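Local coordinates for protein rutinosidase (Aspergillus niger, PDB 6I1A) that hydrolyses glycosidic bonds as a secreted rutinosidase of glycosyl hydrolase family 5, and may also act on beta-1,3-glucans of the fungal cell wall, at residues 51-56 against 106-111; 238-243 against 260-265; 255-260 against 294-299. One frame throughout, in Å; residues are numbered along the deposited sequence.

Interaction 1 of 3, residues 51-56 against 106-111; sequences DEWGLC and SQLYSG. With EDO (1,2-ethanediol), chain N.
W53 lays its indole against Q107 where the first turn of helix 52-59 meets the loop that runs from strand 90-95 to helix 113-128 of the family 5 TIM barrel. CG stands anti to the backbone N, beside the carbonyl carbon (chi1 -177°), and the indole extends from there to the loop. CB approaches L108 CD2 at 4.2 Å. Beyond it, the pyrrole atoms CG, CD1, CD2, NE1 and CE2 all lie beneath Q107 CB, a CH-pi contact in which that carbon stands 3.5 Å from the centroid of the five-membered ring and 14° off its normal. On the benzene side, CE3 meets L108 CG obliquely at 4.0 Å, CZ3 approaches S106 OG, and the far corner CH2 reaches the backbone, 3.5 Å from Q107 N. H154 adds an edge-to-face contact to the same indole.

Each backbone has its own local fixings. D51 is the N-cap of the helix, its OD1 accepting from G54 N from above the carboxylate plane. In the loop, S106 OG accepts from L108 N in an ST turn and is also hydrogen-bonded to Y97 OH. One turn along the helix from E52, C56, tied to C63 by a disulfide, brings SG to 3.3 Å from Q107 O and packs it against Y109 CB.

No direct hydrogen bond spans the two segments; the polar link is made by water. E52 runs extended and crosses the L108 side chain at about a right angle, CG touching CD2, while OE1 accepts from Q33 N. Its OE2 accepts from two waters: one also donates to Y109 O, and the other, 2.7 Å from E52 OE2, accepts from Y109 N at 2.9 Å.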
ATOM      1  N   ASP A  51       2.341 -27.269   5.558  1.00 14.58           N
ATOM      2  CA  ASP A  51       1.293 -27.302   4.503  1.00 14.23           C
ATOM      3  C   ASP A  51       0.513 -28.608   4.554  1.00 13.81           C
ATOM      4  O   ASP A  51       0.945 -29.588   5.185  1.00 13.78           O
ATOM      5  CB  ASP A  51       1.935 -27.055   3.149  1.00 13.55           C
ATOM      6  CG  ASP A  51       3.089 -27.964   2.760  1.00 15.21           C
ATOM      7  OD1 ASP A  51       3.415 -28.936   3.564  1.00 15.54           O
ATOM      8  OD2 ASP A  51       3.698 -27.727   1.668  1.00 14.48           O
ATOM      9  N   GLU A  52      -0.659 -28.605   3.941  1.00 12.78           N
ATOM     10  CA  GLU A  52      -1.511 -29.783   3.824  1.00 12.79           C
ATOM     11  C   GLU A  52      -0.698 -30.882   3.113  1.00 13.10           C
ATOM     12  O   GLU A  52      -0.820 -32.073   3.524  1.00 13.46           O
ATOM     13  CB  GLU A  52      -2.806 -29.452   3.069  1.00 13.01           C
ATOM     14  CG  GLU A  52      -3.699 -30.662   2.874  1.00 14.28           C
ATOM     15  CD  GLU A  52      -5.024 -30.416   2.198  1.00 14.94           C
ATOM     16  OE1 GLU A  52      -5.448 -29.256   2.077  1.00 14.18           O
ATOM     17  OE2 GLU A  52      -5.642 -31.466   1.835  1.00 16.09           O
ATOM     18  N   TRP A  53       0.008 -30.525   2.067  1.00 13.67           N
ATOM     19  CA  TRP A  53       0.883 -31.464   1.295  1.00 13.76           C
ATOM     20  C   TRP A  53       1.752 -32.275   2.254  1.00 13.96           C
ATOM     21  O   TRP A  53       1.721 -33.519   2.252  1.00 14.58           O
ATOM     22  CB  TRP A  53       1.706 -30.652   0.306  1.00 13.95           C
ATOM     23  CG  TRP A  53       2.582 -31.472  -0.595  1.00 14.89           C
ATOM     24  CD1 TRP A  53       3.759 -32.075  -0.267  1.00 16.65           C
ATOM     25  CD2 TRP A  53       2.441 -31.635  -2.030  1.00 12.84           C
ATOM     26  NE1 TRP A  53       4.335 -32.647  -1.386  1.00 16.29           N
ATOM     27  CE2 TRP A  53       3.556 -32.391  -2.472  1.00 12.87           C
ATOM     28  CE3 TRP A  53       1.473 -31.257  -2.961  1.00 13.34           C
ATOM     29  CZ2 TRP A  53       3.703 -32.771  -3.811  1.00 14.35           C
ATOM     30  CZ3 TRP A  53       1.652 -31.583  -4.286  1.00 14.04           C
ATOM     31  CH2 TRP A  53       2.744 -32.335  -4.692  1.00 13.51           C
ATOM     32  N   GLY A  54       2.494 -31.601   3.120  1.00 14.35           N
ATOM     33  CA  GLY A  54       3.420 -32.282   4.052  1.00 14.97           C
ATOM     34  C   GLY A  54       2.670 -32.992   5.160  1.00 14.74           C
ATOM     35  O   GLY A  54       3.163 -34.034   5.638  1.00 14.96           O
ATOM     36  N   LEU A  55       1.553 -32.474   5.648  1.00 14.77           N
ATOM     37  CA  LEU A  55       0.695 -33.213   6.618  1.00 14.99           C
ATOM     38  C   LEU A  55       0.277 -34.559   6.026  1.00 17.89           C
ATOM     39  O   LEU A  55       0.370 -35.622   6.708  1.00 16.91           O
ATOM     40  CB  LEU A  55      -0.508 -32.351   6.990  1.00 16.64           C
ATOM     41  CG  LEU A  55      -1.540 -33.003   7.891  1.00 16.82           C
ATOM     42  CD1 LEU A  55      -2.140 -31.951   8.835  1.00 17.62           C
ATOM     43  CD2 LEU A  55      -2.614 -33.706   7.114  1.00 16.52           C
ATOM     44  N   CYS A  56      -0.129 -34.574   4.773  1.00 14.88           N
ATOM     45  CA  CYS A  56      -0.589 -35.825   4.137  1.00 16.61           C
ATOM     46  C   CYS A  56       0.600 -36.755   3.941  1.00 15.67           C
ATOM     47  O   CYS A  56       0.432 -37.984   4.227  1.00 17.50           O
ATOM     48  CB  CYS A  56      -1.249 -35.492   2.808  1.00 16.76           C
ATOM     49  SG  CYS A  56      -2.301 -36.802   2.157  1.00 20.48           S
ATOM     50  N   SER A 106       0.732 -35.880  -7.301  1.00 14.37           N
ATOM     51  CA  SER A 106       0.251 -34.989  -6.212  1.00 13.65           C
ATOM     52  C   SER A 106       0.179 -35.725  -4.870  1.00 15.00           C
ATOM     53  O   SER A 106      -0.393 -36.822  -4.823  1.00 15.46           O
ATOM     54  CB  SER A 106      -1.093 -34.402  -6.551  1.00 14.16           C
ATOM     55  OG  SER A 106      -1.586 -33.635  -5.463  1.00 15.13           O
ATOM     56  N   GLN A 107       0.750 -35.115  -3.829  1.00 15.27           N
ATOM     57  CA  GLN A 107       0.663 -35.631  -2.442  1.00 15.27           C
ATOM     58  C   GLN A 107      -0.622 -35.193  -1.773  1.00 16.54           C
ATOM     59  O   GLN A 107      -0.903 -35.669  -0.637  1.00 18.19           O
ATOM     60  CB  GLN A 107       1.813 -35.147  -1.585  1.00 19.25           C
ATOM     61  CG  GLN A 107       2.826 -36.149  -1.168  1.00 27.96           C
ATOM     62  CD  GLN A 107       2.375 -37.314  -0.317  1.00 24.01           C
ATOM     63  OE1 GLN A 107       1.212 -37.514   0.139  1.00 24.05           O
ATOM     64  NE2 GLN A 107       3.372 -38.130  -0.126  1.00 21.95           N
ATOM     65  N   LEU A 108      -1.428 -34.314  -2.399  1.00 14.38           N
ATOM     66  CA  LEU A 108      -2.724 -33.982  -1.808  1.00 14.85           C
ATOM     67  C   LEU A 108      -3.673 -35.170  -1.917  1.00 14.57           C
ATOM     68  O   LEU A 108      -3.606 -35.889  -2.946  1.00 15.95           O
ATOM     69  CB  LEU A 108      -3.311 -32.734  -2.466  1.00 14.39           C
ATOM     70  CG  LEU A 108      -2.467 -31.466  -2.306  1.00 14.41           C
ATOM     71  CD1 LEU A 108      -3.088 -30.341  -3.112  1.00 15.32           C
ATOM     72  CD2 LEU A 108      -2.289 -31.094  -0.855  1.00 17.05           C
ATOM     73  N   TYR A 109      -4.545 -35.324  -0.946  1.00 14.42           N
ATOM     74  CA  TYR A 109      -5.461 -36.466  -0.890  1.00 15.03           C
ATOM     75  C   TYR A 109      -6.664 -36.239  -1.817  1.00 14.67           C
ATOM     76  O   TYR A 109      -7.324 -35.192  -1.786  1.00 14.20           O
ATOM     77  CB  TYR A 109      -5.968 -36.657   0.545  1.00 15.69           C
ATOM     78  CG  TYR A 109      -7.038 -37.700   0.691  1.00 15.36           C
ATOM     79  CD1 TYR A 109      -6.751 -39.047   0.437  1.00 17.56           C
ATOM     80  CD2 TYR A 109      -8.308 -37.364   1.099  1.00 15.07           C
ATOM     81  CE1 TYR A 109      -7.742 -40.000   0.559  1.00 16.22           C
ATOM     82  CE2 TYR A 109      -9.299 -38.323   1.261  1.00 17.53           C
ATOM     83  CZ  TYR A 109      -8.997 -39.646   0.995  1.00 17.02           C
ATOM     84  OH  TYR A 109     -10.007 -40.570   1.131  1.00 17.66           O
ATOM     85  N   SER A 110      -6.956 -37.259  -2.661  1.00 14.47           N
ATOM     86  CA  SER A 110      -8.164 -37.348  -3.490  1.00 14.62           C
ATOM     87  C   SER A 110      -9.128 -38.367  -2.869  1.00 14.85           C
ATOM     88  O   SER A 110      -8.782 -39.584  -2.869  1.00 16.33           O
ATOM     89  CB  SER A 110      -7.840 -37.771  -4.900  1.00 13.70           C
ATOM     90  OG  SER A 110      -7.146 -36.759  -5.612  1.00 14.21           O
ATOM     91  N   GLY A 111     -10.259 -37.931  -2.368  1.00 15.42           N
ATOM     92  CA  GLY A 111     -11.255 -38.831  -1.753  1.00 18.01           C
ATOM     93  C   GLY A 111     -12.663 -38.408  -2.035  1.00 15.75           C
ATOM     94  O   GLY A 111     -12.966 -38.029  -3.163  1.00 16.84           O
TER
HETATM   95  C1  EDO N 412     -11.446 -37.186  -6.257  1.00 24.26           C
HETATM   96  O1  EDO N 412     -11.404 -38.399  -5.543  1.00 24.96           O
HETATM   97  C2  EDO N 412     -10.735 -37.192  -7.521  1.00 26.22           C
HETATM   98  O2  EDO N 412     -11.441 -38.027  -8.417  1.00 31.59           O
HETATM   99  O   HOH W   1      -6.913 -32.547  -0.887  1.00 15.57           O
HETATM  100  O   HOH W   2      -4.234 -33.685   1.366  1.00 19.15           O

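Interaction 2 of 3, residues 238-243 against 260-265. With EDO (1,2-ethanediol), chain H; EDO (1,2-ethanediol), chain J.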
ATOM      1  N   PRO A 238     -21.932 -17.825 -13.578  1.00 14.46           N
ATOM      2  CA  PRO A 238     -20.956 -16.760 -13.495  1.00 14.07           C
ATOM      3  C   PRO A 238     -19.568 -17.304 -13.146  1.00 13.22           C
ATOM      4  O   PRO A 238     -19.451 -18.353 -12.474  1.00 13.58           O
ATOM      5  CB  PRO A 238     -21.458 -15.903 -12.316  1.00 14.35           C
ATOM      6  CG  PRO A 238     -22.871 -16.339 -12.102  1.00 14.27           C
ATOM      7  CD  PRO A 238     -22.959 -17.788 -12.497  1.00 15.03           C
ATOM      8  N   VAL A 239     -18.561 -16.605 -13.631  1.00 12.52           N
ATOM      9  CA  VAL A 239     -17.139 -16.869 -13.283  1.00 12.41           C
ATOM     10  C   VAL A 239     -16.686 -15.750 -12.337  1.00 11.66           C
ATOM     11  O   VAL A 239     -16.821 -14.530 -12.655  1.00 12.72           O
ATOM     12  CB  VAL A 239     -16.230 -16.964 -14.520  1.00 13.37           C
ATOM     13  CG1 VAL A 239     -14.772 -16.997 -14.134  1.00 14.81           C
ATOM     14  CG2 VAL A 239     -16.599 -18.207 -15.341  1.00 16.09           C
ATOM     15  N   MET A 240     -16.151 -16.146 -11.189  1.00 11.67           N
ATOM     16  CA  MET A 240     -15.589 -15.225 -10.203  1.00 11.64           C
ATOM     17  C   MET A 240     -14.057 -15.263 -10.299  1.00 10.11           C
ATOM     18  O   MET A 240     -13.423 -16.335 -10.086  1.00 11.36           O
ATOM     19  CB  MET A 240     -16.054 -15.647  -8.820  1.00 12.02           C
ATOM     20  CG  MET A 240     -15.460 -14.782  -7.703  1.00 12.33           C
ATOM     21  SD  MET A 240     -16.276 -15.017  -6.091  1.00 12.74           S
ATOM     22  CE  MET A 240     -17.801 -14.136  -6.354  1.00 14.40           C
ATOM     23  N   PHE A 241     -13.504 -14.134 -10.679  1.00 10.39           N
ATOM     24  CA  PHE A 241     -12.067 -13.943 -10.923  1.00 11.56           C
ATOM     25  C   PHE A 241     -11.424 -13.306  -9.693  1.00 11.09           C
ATOM     26  O   PHE A 241     -11.717 -12.128  -9.386  1.00 11.75           O
ATOM     27  CB  PHE A 241     -11.855 -13.101 -12.172  1.00 11.11           C
ATOM     28  CG  PHE A 241     -10.420 -12.860 -12.535  1.00 12.20           C
ATOM     29  CD1 PHE A 241      -9.383 -13.660 -12.056  1.00 12.91           C
ATOM     30  CD2 PHE A 241     -10.113 -11.828 -13.401  1.00 12.60           C
ATOM     31  CE1 PHE A 241      -8.054 -13.385 -12.382  1.00 13.08           C
ATOM     32  CE2 PHE A 241      -8.791 -11.581 -13.744  1.00 14.82           C
ATOM     33  CZ  PHE A 241      -7.766 -12.333 -13.233  1.00 13.84           C
ATOM     34  N   GLN A 242     -10.588 -14.088  -9.004  1.00 11.86           N
ATOM     35  CA  GLN A 242      -9.744 -13.591  -7.898  1.00 10.97           C
ATOM     36  C   GLN A 242      -8.411 -13.152  -8.519  1.00 11.80           C
ATOM     37  O   GLN A 242      -7.532 -13.999  -8.749  1.00 12.62           O
ATOM     38  CB  GLN A 242      -9.588 -14.689  -6.852  1.00 11.00           C
ATOM     39  CG  GLN A 242      -9.265 -14.205  -5.457  1.00 10.69           C
ATOM     40  CD  GLN A 242      -8.031 -13.329  -5.422  1.00 11.91           C
ATOM     41  OE1 GLN A 242      -6.911 -13.830  -5.581  1.00 11.97           O
ATOM     42  NE2 GLN A 242      -8.209 -12.011  -5.260  1.00 11.33           N
ATOM     43  N   GLY A 243      -8.308 -11.862  -8.870  1.00 12.49           N
ATOM     44  CA  GLY A 243      -7.151 -11.340  -9.596  1.00 11.95           C
ATOM     45  C   GLY A 243      -6.015 -10.958  -8.686  1.00 13.57           C
ATOM     46  O   GLY A 243      -5.439  -9.871  -8.808  1.00 14.13           O
ATOM     47  N   ASN A 260     -19.847 -12.584 -18.336  1.00 13.81           N
ATOM     48  CA  ASN A 260     -20.555 -12.952 -17.074  1.00 15.48           C
ATOM     49  C   ASN A 260     -19.481 -13.166 -16.002  1.00 13.84           C
ATOM     50  O   ASN A 260     -19.190 -14.319 -15.668  1.00 14.13           O
ATOM     51  CB  ASN A 260     -21.474 -14.138 -17.283  1.00 15.11           C
ATOM     52  CG  ASN A 260     -22.429 -14.358 -16.134  1.00 16.04           C
ATOM     53  OD1 ASN A 260     -22.451 -13.526 -15.190  1.00 16.40           O
ATOM     54  ND2 ASN A 260     -23.193 -15.430 -16.183  1.00 16.95           N
ATOM     55  N   LEU A 261     -18.968 -12.072 -15.477  1.00 14.39           N
ATOM     56  CA  LEU A 261     -17.763 -12.064 -14.631  1.00 14.23           C
ATOM     57  C   LEU A 261     -18.030 -11.201 -13.404  1.00 13.22           C
ATOM     58  O   LEU A 261     -18.671 -10.138 -13.521  1.00 13.65           O
ATOM     59  CB  LEU A 261     -16.652 -11.424 -15.449  1.00 17.76           C
ATOM     60  CG  LEU A 261     -15.269 -11.403 -14.825  1.00 18.94           C
ATOM     61  CD1 LEU A 261     -14.667 -12.777 -14.868  1.00 24.72           C
ATOM     62  CD2 LEU A 261     -14.428 -10.406 -15.629  1.00 23.73           C
ATOM     63  N   VAL A 262     -17.484 -11.639 -12.289  1.00 12.31           N
ATOM     64  CA  VAL A 262     -17.463 -10.858 -11.033  1.00 12.80           C
ATOM     65  C   VAL A 262     -16.069 -10.989 -10.455  1.00 13.22           C
ATOM     66  O   VAL A 262     -15.476 -12.082 -10.492  1.00 12.42           O
ATOM     67  CB  VAL A 262     -18.557 -11.378 -10.083  1.00 12.63           C
ATOM     68  CG1 VAL A 262     -18.459 -12.864  -9.785  1.00 12.03           C
ATOM     69  CG2 VAL A 262     -18.591 -10.591  -8.753  1.00 12.89           C
ATOM     70  N   PHE A 263     -15.536  -9.920  -9.893  1.00 11.59           N
ATOM     71  CA  PHE A 263     -14.243  -9.983  -9.216  1.00 12.48           C
ATOM     72  C   PHE A 263     -14.404 -10.409  -7.757  1.00 13.03           C
ATOM     73  O   PHE A 263     -15.380 -10.005  -7.128  1.00 13.00           O
ATOM     74  CB  PHE A 263     -13.544  -8.632  -9.265  1.00 12.30           C
ATOM     75  CG  PHE A 263     -13.046  -8.245 -10.617  1.00 13.55           C
ATOM     76  CD1 PHE A 263     -11.919  -8.850 -11.121  1.00 16.23           C
ATOM     77  CD2 PHE A 263     -13.563  -7.126 -11.248  1.00 17.11           C
ATOM     78  CE1 PHE A 263     -11.404  -8.476 -12.355  1.00 18.09           C
ATOM     79  CE2 PHE A 263     -13.059  -6.732 -12.484  1.00 17.76           C
ATOM     80  CZ  PHE A 263     -11.952  -7.408 -13.016  1.00 18.87           C
ATOM     81  N   ASP A 264     -13.435 -11.153  -7.265  1.00 11.48           N
ATOM     82  CA  ASP A 264     -13.348 -11.512  -5.825  1.00 11.45           C
ATOM     83  C   ASP A 264     -12.150 -10.776  -5.256  1.00 11.56           C
ATOM     84  O   ASP A 264     -10.979 -11.054  -5.637  1.00 11.64           O
ATOM     85  CB  ASP A 264     -13.135 -13.002  -5.679  1.00 11.07           C
ATOM     86  CG  ASP A 264     -12.849 -13.466  -4.265  1.00 11.96           C
ATOM     87  OD1 ASP A 264     -12.971 -12.614  -3.362  1.00 11.31           O
ATOM     88  OD2 ASP A 264     -12.554 -14.684  -4.014  1.00 11.68           O
ATOM     89  N   THR A 265     -12.381  -9.782  -4.409  1.00 10.48           N
ATOM     90  CA  THR A 265     -11.311  -9.081  -3.707  1.00 10.72           C
ATOM     91  C   THR A 265     -11.128  -9.611  -2.293  1.00  9.76           C
ATOM     92  O   THR A 265     -12.113 -10.023  -1.675  1.00 11.31           O
ATOM     93  CB  THR A 265     -11.549  -7.571  -3.681  1.00 11.55           C
ATOM     94  OG1 THR A 265     -12.843  -7.349  -3.100  1.00 11.89           O
ATOM     95  CG2 THR A 265     -11.434  -6.958  -5.063  1.00 12.62           C
TER
HETATM   96  C1  EDO H 406      -9.187  -7.776  -8.787  1.00 30.48           C
HETATM   97  O1  EDO H 406      -7.820  -7.612  -9.013  1.00 38.76           O
HETATM   98  C2  EDO H 406      -9.357  -8.641  -7.609  1.00 23.86           C
HETATM   99  O2  EDO H 406     -10.014  -9.768  -7.927  1.00 17.66           O
HETATM  100  C1  EDO J 408     -22.084 -10.255 -14.112  1.00 18.22           C
HETATM  101  O1  EDO J 408     -21.086  -9.481 -14.635  1.00 19.24           O
HETATM  102  C2  EDO J 408     -23.266 -10.388 -15.063  1.00 21.25           C
HETATM  103  O2  EDO J 408     -23.950  -9.146 -15.316  1.00 23.45           O
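V239, M240 and F241 pair with L261, V262 and F263 as neighbouring parallel strands of the family 5 TIM barrel, their short axes 4.5 Å apart at 37°. Four backbone bonds zip them together, V239 N to N260 O, V262 N to V239 O, F241 N to V262 O and D264 N to F241 O; in the last the donor stands above the carbonyl plane.

The middle is closely packed on both faces. On one, M240, bent at chi3 (-75°), carries CE to 3.7 Å from V262 CG1, while its CG lies 3.6 Å from D264 CB. On the other, L261 CD1 fits against F241 CB, and the F241 and F263 side chains run side by side, their rings oblique with planes at 36°, F241 CD2 meeting F263 CE1 at 3.7 Å. Past F241, Q242 takes over from the backbone: NE2 gives a bond to D264 O at 3.0 Å, while OE1 accepts from E194 N. D264 OD2 faces R92 in a salt bridge and is hydrogen-bonded to H266.

The looser side is the partly exposed N260 end, where N260 runs alongside P238 and one ethanediol accepts weakly from L261 N and donates to L261 O. At the opposite, buried end a second ethanediol bridges G243 N and D264 O, its O2 2.8 Å from the latter. Helix 248-252 links the two strands in a beta-alpha-beta unit; helix 213-233 packs on V239 and F241, while strands 187-190 and 299-308 lie on the outer sides of the pair.

Interaction 3 of 3, residues 255-260 against 294-299; sequences FPASTN and TGKFPV
F255 and K296 join two loops of the family 5 TIM barrel, each leading into a strand, 261-269 and 299-308. F255 O receives K296 NZ at 2.8 Å. The lysine reaches it fully extended, every torsion near 180° out to chi4 (-177°), and the same ammonium also donates to E252 O. F255 CB points at the other loop and touches F297 CZ at 3.6 Å, whereas its ring turns away toward L261 and helix 213-233.

P256 starts a type I beta turn that ends at T259. Its carbonyl O lies at the edge of the F297 ring, near the ring plane and 3.3 Å from CZ; F255 O sits in that plane too, so the rim of the ring faces backbone oxygens. A257, exposed, rests CB on the lysine shaft, 4.1 Å from K296 CE, and its O accepts from R18, which also binds K296 O and so links both loops. T259 closes the turn: P256 O takes two bonds from it, one from the backbone N at 3.0 Å and one from OG1, which meets a lone pair in the carbonyl plane at 2.7 Å.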
ATOM      1  N   PHE A 255     -11.461  -7.673 -20.408  1.00 16.89           N
ATOM      2  CA  PHE A 255     -12.708  -8.373 -20.655  1.00 17.68           C
ATOM      3  C   PHE A 255     -13.763  -7.399 -21.144  1.00 18.44           C
ATOM      4  O   PHE A 255     -13.905  -6.318 -20.602  1.00 18.01           O
ATOM      5  CB  PHE A 255     -13.231  -9.016 -19.363  1.00 18.35           C
ATOM      6  CG  PHE A 255     -12.231  -9.937 -18.731  1.00 16.31           C
ATOM      7  CD1 PHE A 255     -11.354  -9.469 -17.794  1.00 18.28           C
ATOM      8  CD2 PHE A 255     -12.211 -11.277 -19.074  1.00 18.40           C
ATOM      9  CE1 PHE A 255     -10.433 -10.332 -17.216  1.00 19.72           C
ATOM     10  CE2 PHE A 255     -11.313 -12.129 -18.463  1.00 17.72           C
ATOM     11  CZ  PHE A 255     -10.432 -11.643 -17.551  1.00 18.22           C
ATOM     12  N   PRO A 256     -14.544  -7.777 -22.176  1.00 18.54           N
ATOM     13  CA  PRO A 256     -15.724  -6.999 -22.556  1.00 18.76           C
ATOM     14  C   PRO A 256     -16.757  -6.984 -21.428  1.00 19.06           C
ATOM     15  O   PRO A 256     -16.897  -7.981 -20.742  1.00 17.30           O
ATOM     16  CB  PRO A 256     -16.318  -7.674 -23.809  1.00 22.19           C
ATOM     17  CG  PRO A 256     -15.585  -8.968 -23.900  1.00 25.00           C
ATOM     18  CD  PRO A 256     -14.316  -8.908 -23.067  1.00 21.69           C
ATOM     19  N   ALA A 257     -17.440  -5.865 -21.259  1.00 19.31           N
ATOM     20  CA  ALA A 257     -18.440  -5.698 -20.186  1.00 20.87           C
ATOM     21  C   ALA A 257     -19.534  -6.760 -20.257  1.00 17.88           C
ATOM     22  O   ALA A 257     -20.161  -7.081 -19.201  1.00 20.64           O
ATOM     23  CB  ALA A 257     -19.066  -4.318 -20.262  1.00 20.80           C
ATOM     24  N   SER A 258     -19.815  -7.346 -21.437  1.00 18.78           N
ATOM     25  CA  SER A 258     -20.825  -8.417 -21.568  1.00 18.65           C
ATOM     26  C   SER A 258     -20.426  -9.748 -20.896  1.00 17.48           C
ATOM     27  O   SER A 258     -21.289 -10.627 -20.737  1.00 18.39           O
ATOM     28  CB  SER A 258     -21.128  -8.642 -23.059  1.00 21.99           C
ATOM     29  OG  SER A 258     -19.984  -9.074 -23.737  1.00 24.18           O
ATOM     30  N   THR A 259     -19.158  -9.897 -20.542  1.00 17.00           N
ATOM     31  CA  THR A 259     -18.673 -11.139 -19.891  1.00 15.50           C
ATOM     32  C   THR A 259     -19.402 -11.362 -18.572  1.00 13.79           C
ATOM     33  O   THR A 259     -19.512 -10.417 -17.809  1.00 15.51           O
ATOM     34  CB  THR A 259     -17.169 -11.116 -19.659  1.00 16.93           C
ATOM     35  OG1 THR A 259     -16.452 -10.665 -20.844  1.00 17.10           O
ATOM     36  CG2 THR A 259     -16.640 -12.480 -19.284  1.00 17.05           C
ATOM     37  N   ASN A 260     -19.847 -12.584 -18.336  1.00 13.81           N
ATOM     38  CA  ASN A 260     -20.555 -12.952 -17.074  1.00 15.48           C
ATOM     39  C   ASN A 260     -19.481 -13.166 -16.002  1.00 13.84           C
ATOM     40  O   ASN A 260     -19.190 -14.319 -15.668  1.00 14.13           O
ATOM     41  CB  ASN A 260     -21.474 -14.138 -17.283  1.00 15.11           C
ATOM     42  CG  ASN A 260     -22.429 -14.358 -16.134  1.00 16.04           C
ATOM     43  OD1 ASN A 260     -22.451 -13.526 -15.190  1.00 16.40           O
ATOM     44  ND2 ASN A 260     -23.193 -15.430 -16.183  1.00 16.95           N
ATOM     45  N   THR A 294     -13.986   0.436 -11.284  1.00 16.22           N
ATOM     46  CA  THR A 294     -14.649   1.648 -11.831  1.00 18.79           C
ATOM     47  C   THR A 294     -16.134   1.397 -12.013  1.00 19.46           C
ATOM     48  O   THR A 294     -16.862   2.374 -12.404  1.00 22.13           O
ATOM     49  CB  THR A 294     -14.059   2.038 -13.192  1.00 20.13           C
ATOM     50  OG1 THR A 294     -14.376   0.961 -14.084  1.00 22.34           O
ATOM     51  CG2 THR A 294     -12.602   2.406 -13.090  1.00 21.93           C
ATOM     52  N   GLY A 295     -16.662   0.226 -11.710  1.00 16.55           N
ATOM     53  CA  GLY A 295     -18.038  -0.178 -11.975  1.00 16.99           C
ATOM     54  C   GLY A 295     -18.226  -0.972 -13.269  1.00 16.97           C
ATOM     55  O   GLY A 295     -19.347  -1.429 -13.547  1.00 18.21           O
ATOM     56  N   LYS A 296     -17.144  -1.224 -14.009  1.00 16.10           N
ATOM     57  CA  LYS A 296     -17.300  -1.959 -15.277  1.00 16.84           C
ATOM     58  C   LYS A 296     -17.866  -3.351 -14.970  1.00 16.00           C
ATOM     59  O   LYS A 296     -18.740  -3.846 -15.666  1.00 17.35           O
ATOM     60  CB  LYS A 296     -15.984  -2.102 -16.027  1.00 16.18           C
ATOM     61  CG  LYS A 296     -16.146  -2.789 -17.369  1.00 16.73           C
ATOM     62  CD  LYS A 296     -14.895  -2.791 -18.165  1.00 17.20           C
ATOM     63  CE  LYS A 296     -15.093  -3.441 -19.529  1.00 19.39           C
ATOM     64  NZ  LYS A 296     -13.809  -3.506 -20.295  1.00 19.39           N
ATOM     65  N   PHE A 297     -17.266  -4.039 -13.967  1.00 15.06           N
ATOM     66  CA  PHE A 297     -17.753  -5.316 -13.439  1.00 14.75           C
ATOM     67  C   PHE A 297     -18.090  -5.227 -11.940  1.00 13.10           C
ATOM     68  O   PHE A 297     -17.525  -4.424 -11.203  1.00 14.61           O
ATOM     69  CB  PHE A 297     -16.675  -6.387 -13.627  1.00 14.62           C
ATOM     70  CG  PHE A 297     -16.373  -6.671 -15.095  1.00 14.25           C
ATOM     71  CD1 PHE A 297     -17.264  -7.427 -15.816  1.00 14.82           C
ATOM     72  CD2 PHE A 297     -15.232  -6.169 -15.683  1.00 15.39           C
ATOM     73  CE1 PHE A 297     -17.044  -7.644 -17.169  1.00 15.55           C
ATOM     74  CE2 PHE A 297     -14.996  -6.406 -17.047  1.00 15.55           C
ATOM     75  CZ  PHE A 297     -15.900  -7.137 -17.760  1.00 15.35           C
ATOM     76  N   PRO A 298     -18.978  -6.132 -11.501  1.00 13.16           N
ATOM     77  CA  PRO A 298     -19.316  -6.195 -10.082  1.00 13.90           C
ATOM     78  C   PRO A 298     -18.138  -6.803  -9.311  1.00 13.17           C
ATOM     79  O   PRO A 298     -17.305  -7.557  -9.856  1.00 13.14           O
ATOM     80  CB  PRO A 298     -20.542  -7.056 -10.001  1.00 13.30           C
ATOM     81  CG  PRO A 298     -20.474  -7.927 -11.268  1.00 14.11           C
ATOM     82  CD  PRO A 298     -19.797  -7.046 -12.275  1.00 13.82           C
ATOM     83  N   VAL A 299     -18.077  -6.484  -8.004  1.00 12.46           N
ATOM     84  CA  VAL A 299     -17.044  -6.935  -7.064  1.00 13.06           C
ATOM     85  C   VAL A 299     -17.735  -7.585  -5.868  1.00 12.86           C
ATOM     86  O   VAL A 299     -18.725  -7.082  -5.371  1.00 13.25           O
ATOM     87  CB  VAL A 299     -16.160  -5.764  -6.626  1.00 12.95           C
ATOM     88  CG1 VAL A 299     -15.174  -6.131  -5.499  1.00 13.46           C
ATOM     89  CG2 VAL A 299     -15.408  -5.207  -7.832  1.00 13.28           C
TER

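Along the chain interaction 1 closes before the other two open, and in space it lies across the chain's centre from both, its centre 27 Å from that of interaction 2 and 36 Å from that of interaction 3. Interactions 2 and 3 alternate along the chain, share N260 and have centres 9 Å apart; F263 N probably bonds to P298 O where they touch. Strand 261-269 connects them: interaction 3 joins the loops entering this strand and strand 299-308, while interaction 2 pairs it with 239-241. Together they run continuously from the entry loops into the strands of one part of the barrel wall, whereas interaction 1 ties helix 52-59 to a loop leaving strand 90-95.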